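PDB 2F1L: 16S rRNA processing protein from Pseudomonas aeruginosa, which acts as an accessory factor in the last step of 30S ribosomal subunit assembly and is essential for efficient processing of 16S rRNA. Local coordinates for the interface of chains A and B. Sequence-based numbering; all coordinates share one arbitrary frame. Chains: chain A/B, 16S rRNA processing protein.

Contact 1: the interface of chains A and B. Residues chain A 21-23, 41, 43; chain B 140-142, 145.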
loop_
_atom_site.group_PDB
_atom_site.type_symbol
_atom_site.label_atom_id
_atom_site.label_comp_id
_atom_site.label_asym_id
_atom_site.label_seq_id
_atom_site.Cartn_x
_atom_site.Cartn_y
_atom_site.Cartn_z
ATOM N N VAL A 21 4.276 10.224 -16.419
ATOM C CA VAL A 21 4.341 9.353 -15.234
ATOM C C VAL A 21 4.001 7.911 -15.607
ATOM O O VAL A 21 3.295 7.672 -16.589
ATOM C CB VAL A 21 3.447 9.830 -14.033
ATOM C CG1 VAL A 21 3.730 11.309 -13.716
ATOM C CG2 VAL A 21 1.997 9.608 -14.281
ATOM N N VAL A 22 4.494 6.966 -14.809
ATOM C CA VAL A 22 4.386 5.559 -15.125
ATOM C C VAL A 22 3.252 4.950 -14.310
ATOM O O VAL A 22 3.308 4.887 -13.059
ATOM C CB VAL A 22 5.686 4.782 -14.763
ATOM C CG1 VAL A 22 5.580 3.322 -15.207
ATOM C CG2 VAL A 22 6.897 5.426 -15.372
ATOM N N ILE A 23 2.233 4.458 -14.995
ATOM C CA ILE A 23 1.069 3.901 -14.282
ATOM C C ILE A 23 1.063 2.411 -14.180
ATOM O O ILE A 23 0.182 1.856 -13.559
ATOM C CB ILE A 23 -0.283 4.373 -14.908
ATOM C CG1 ILE A 23 -0.369 3.958 -16.385
ATOM C CG2 ILE A 23 -0.428 5.889 -14.704
ATOM C CD1 ILE A 23 -1.689 4.321 -17.059
ATOM N N PHE A 41 0.121 0.293 -11.273
ATOM C CA PHE A 41 0.572 1.184 -10.199
ATOM C C PHE A 41 -0.491 2.214 -9.778
ATOM O O PHE A 41 -0.212 3.201 -9.018
ATOM C CB PHE A 41 1.869 1.902 -10.644
ATOM C CG PHE A 41 2.966 0.964 -11.104
ATOM C CD1 PHE A 41 3.165 -0.262 -10.474
ATOM C CD2 PHE A 41 3.829 1.329 -12.128
ATOM C CE1 PHE A 41 4.155 -1.136 -10.908
ATOM C CE2 PHE A 41 4.830 0.458 -12.580
ATOM C CZ PHE A 41 4.998 -0.765 -11.959
ATOM N N ASP A 43 -4.289 3.546 -8.240
ATOM C CA ASP A 43 -5.156 3.361 -7.109
ATOM C C ASP A 43 -6.518 3.823 -7.569
ATOM O O ASP A 43 -6.650 4.939 -7.988
ATOM C CB ASP A 43 -4.692 4.250 -5.966
ATOM C CG ASP A 43 -5.488 4.040 -4.727
ATOM O OD1 ASP A 43 -6.395 3.162 -4.741
ATOM O OD2 ASP A 43 -5.187 4.755 -3.738
ATOM N N THR B 140 4.348 7.657 -10.078
ATOM C CA THR B 140 3.274 6.926 -10.699
ATOM C C THR B 140 1.913 7.624 -10.691
ATOM O O THR B 140 0.924 7.075 -11.186
ATOM C CB THR B 140 3.013 5.642 -9.926
ATOM O OG1 THR B 140 2.406 5.982 -8.669
ATOM C CG2 THR B 140 4.307 4.849 -9.685
ATOM N N GLY B 141 1.809 8.799 -10.110
ATOM C CA GLY B 141 0.478 9.359 -9.914
ATOM C C GLY B 141 -0.261 8.780 -8.700
ATOM O O GLY B 141 -1.346 9.213 -8.376
ATOM N N ALA B 142 0.301 7.785 -8.039
ATOM C CA ALA B 142 -0.186 7.346 -6.741
ATOM C C ALA B 142 1.083 7.122 -5.887
ATOM O O ALA B 142 1.973 7.936 -5.895
ATOM C CB ALA B 142 -1.020 6.055 -6.913
ATOM N N VAL B 145 7.035 3.863 -6.810
ATOM C CA VAL B 145 7.407 2.468 -6.957
ATOM C C VAL B 145 8.898 2.367 -6.924
ATOM O O VAL B 145 9.593 3.218 -7.469
ATOM C CB VAL B 145 6.882 1.915 -8.287
ATOM C CG1 VAL B 145 7.539 0.597 -8.617
ATOM C CG2 VAL B 145 5.334 1.769 -8.219
HETATM O O HOH W 1 1.485 3.322 -6.976
#
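B:Thr140 and B:Val145 press against A:Phe41 from the partner subunit, where a loop of chain B and the start of its strand 145-149 meet chain A's strand 20-27 and the segment just after strand 35-40. Chain A supplies residues of the RimM N-terminal domain, chain B residues of the PRC-barrel domain.

Apolar packing carries much of the contact. The CG2 methyl of B:Val145 sits over one face of the A:Phe41 ring, displaced toward the rim and 3.9 Å from the ring centroid, in a CH-pi contact. The nearest ring atom is CD1, 3.7 Å from that methyl, and the two side chains run roughly perpendicular to each other. A:Phe41 holds CG anti to its own carbonyl carbon and beside the backbone N (chi1 -54°), which sets the ring where the B:Val145 methyl meets its face. Nearer the backbone, A:Phe41 CB packs against the B:Thr140 methyl CG2 at 3.9 Å. A:Val21 and A:Ile23 add looser contacts from their CG2 methyls to the B:Thr140 backbone, and the B:Ala142 methyl packs near A:Phe41 O and, more loosely, A:Asp43 CB.

Polar contact across the patch runs through water. Here the two chains share no direct polar pair; water 1 lies 2.7 Å from A:Phe41 O and, more distantly, 3.3 Å from B:Thr140 OG1. The backbone carbonyl oxygen of A:Val22 faces the CB and CG2 carbons of B:Thr140 and also lies in plane at the edge of the A:Phe41 ring.

Within chain B, a hydrogen bond closes the turn through B:Gly141. B:Thr140 places OG1 between its backbone N and carbonyl carbon (chi1 71°), which directs the hydroxyl along this turn and the methyl toward chain A. There OG1 accepts the backbone N-H of B:Ala142 at 2.8 Å, with 158° at the hydrogen.

Contact 2: the interface of chains A and B. Residues chain A 41, 43, 143, 165, 167; chain B 142-143, 165, 167.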
loop_
_atom_site.group_PDB
_atom_site.type_symbol
_atom_site.label_atom_id
_atom_site.label_comp_id
_atom_site.label_asym_id
_atom_site.label_seq_id
_atom_site.Cartn_x
_atom_site.Cartn_y
_atom_site.Cartn_z
ATOM N N PHE A 41 0.121 0.293 -11.273
ATOM C CA PHE A 41 0.572 1.184 -10.199
ATOM C C PHE A 41 -0.491 2.214 -9.778
ATOM O O PHE A 41 -0.212 3.201 -9.018
ATOM C CB PHE A 41 1.869 1.902 -10.644
ATOM C CG PHE A 41 2.966 0.964 -11.104
ATOM C CD1 PHE A 41 3.165 -0.262 -10.474
ATOM C CD2 PHE A 41 3.829 1.329 -12.128
ATOM C CE1 PHE A 41 4.155 -1.136 -10.908
ATOM C CE2 PHE A 41 4.830 0.458 -12.580
ATOM C CZ PHE A 41 4.998 -0.765 -11.959
ATOM N N ASP A 43 -4.289 3.546 -8.240
ATOM C CA ASP A 43 -5.156 3.361 -7.109
ATOM C C ASP A 43 -6.518 3.823 -7.569
ATOM O O ASP A 43 -6.650 4.939 -7.988
ATOM C CB ASP A 43 -4.692 4.250 -5.966
ATOM C CG ASP A 43 -5.488 4.040 -4.727
ATOM O OD1 ASP A 43 -6.395 3.162 -4.741
ATOM O OD2 ASP A 43 -5.187 4.755 -3.738
ATOM N N ASN A 143 -0.445 7.377 3.205
ATOM C CA ASN A 143 -1.718 7.082 2.566
ATOM C C ASN A 143 -2.874 7.388 3.479
ATOM O O ASN A 143 -2.768 7.244 4.690
ATOM C CB ASN A 143 -1.754 5.606 2.203
ATOM C CG ASN A 143 -0.535 5.219 1.486
ATOM O OD1 ASN A 143 -0.355 5.709 0.362
ATOM N ND2 ASN A 143 0.406 4.456 2.156
ATOM N N THR A 165 -4.859 2.447 -1.003
ATOM C CA THR A 165 -3.833 2.230 -2.025
ATOM C C THR A 165 -4.312 1.089 -2.916
ATOM O O THR A 165 -5.188 0.318 -2.522
ATOM C CB THR A 165 -2.528 1.742 -1.420
ATOM O OG1 THR A 165 -2.732 0.445 -0.825
ATOM C CG2 THR A 165 -2.038 2.699 -0.369
ATOM N N GLN A 167 -2.669 -1.643 -3.714
ATOM C CA GLN A 167 -2.383 -2.941 -3.183
ATOM C C GLN A 167 -3.595 -3.457 -2.436
ATOM O O GLN A 167 -3.775 -4.702 -2.278
ATOM C CB GLN A 167 -1.163 -2.885 -2.245
ATOM C CG GLN A 167 -0.711 -4.258 -1.765
ATOM C CD GLN A 167 0.594 -4.259 -0.992
ATOM O OE1 GLN A 167 0.983 -5.300 -0.479
ATOM N NE2 GLN A 167 1.281 -3.122 -0.917
ATOM N N ALA B 142 0.301 7.785 -8.039
ATOM C CA ALA B 142 -0.186 7.346 -6.741
ATOM C C ALA B 142 1.083 7.122 -5.887
ATOM O O ALA B 142 1.973 7.936 -5.895
ATOM C CB ALA B 142 -1.020 6.055 -6.913
ATOM N N ASN B 143 1.243 5.995 -5.234
ATOM C CA ASN B 143 2.485 5.756 -4.514
ATOM C C ASN B 143 3.651 5.642 -5.457
ATOM O O ASN B 143 3.509 5.160 -6.572
ATOM C CB ASN B 143 2.354 4.460 -3.731
ATOM C CG ASN B 143 1.112 4.447 -2.953
ATOM O OD1 ASN B 143 1.010 5.265 -2.028
ATOM N ND2 ASN B 143 0.077 3.635 -3.384
ATOM N N THR B 165 5.127 2.052 0.320
ATOM C CA THR B 165 4.101 2.268 1.342
ATOM C C THR B 165 4.460 1.393 2.539
ATOM O O THR B 165 5.234 0.444 2.407
ATOM C CB THR B 165 2.738 1.778 0.885
ATOM O OG1 THR B 165 2.779 0.348 0.704
ATOM C CG2 THR B 165 2.344 2.431 -0.410
ATOM N N GLN B 167 2.525 -0.770 4.080
ATOM C CA GLN B 167 2.081 -2.125 3.952
ATOM C C GLN B 167 3.211 -2.976 3.413
ATOM O O GLN B 167 3.243 -4.223 3.633
ATOM C CB GLN B 167 0.859 -2.207 3.018
ATOM C CG GLN B 167 0.242 -3.598 2.957
ATOM C CD GLN B 167 -1.068 -3.676 2.196
ATOM O OE1 GLN B 167 -1.584 -4.770 2.007
ATOM N NE2 GLN B 167 -1.619 -2.540 1.777
HETATM O O HOH W 2 -3.885 -5.814 0.707
HETATM O O HOH W 3 3.169 -6.173 1.113
HETATM O O HOH W 4 1.485 3.322 -6.976
#
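This is a two-fold symmetric interface between two copies of a RimM-family protein, joining PRC-barrel loops around the axis of the deposited pair, which may or may not be the biological assembly. A:Gln167 and B:Gln167 meet tip to tip across the axis. Each side chain is extended, with CG anti to the backbone N (chi1 -174°), and the two terminal amides stack nearly parallel, their planes 9° apart and their CD carbons 3.6 Å apart. Two waters tie this pair together: water 3 lies 2.8 Å from A:Gln167 OE1 and 3.2 Å from B:Gln167 O, and water 2 makes the exchanged bridge between B:Gln167 OE1 and A:Gln167 O.

A:Asn143 and B:Asn143 also face each other, their amide planes turned 79° apart. As modelled, OD1 of A:Asn143 lies 2.8 Å from OD1 of B:Asn143, a clash of two acceptors; flipping one of the amides would pair a donor with an acceptor, so the assignment is doubtful. Each modelled ND2 points at the partner's threonine, with A:Asn143 ND2 3.8 Å from both CB and CG2 of B:Thr165 and the side chains crossing at about a right angle. Farther from the axis, the water bound to A:Phe41 O (water 4), the same one that lies near B:Thr140 OG1, reaches the B:Asn143 carbonyl oxygen O at 2.8 Å.

Contact 1 and contact 2 are neighbouring patches of one symmetric interface, with the centres of their C-alpha atoms about 9 Å apart. They share A:Phe41, A:Asp43 and B:Ala142, one water on A:Phe41 O takes part in both, and the chain B loop leading into strand 145-149 runs through both. Contact 1 joins the N-terminal domain of one copy to the PRC barrel of the other; contact 2 continues to the two-fold axis, where the barrels meet. Symmetry repeats contact 1 on the opposite flank. Each copy therefore engages its partner through both domains, which could restrain their relative orientation in the deposited pair, if it also forms in solution.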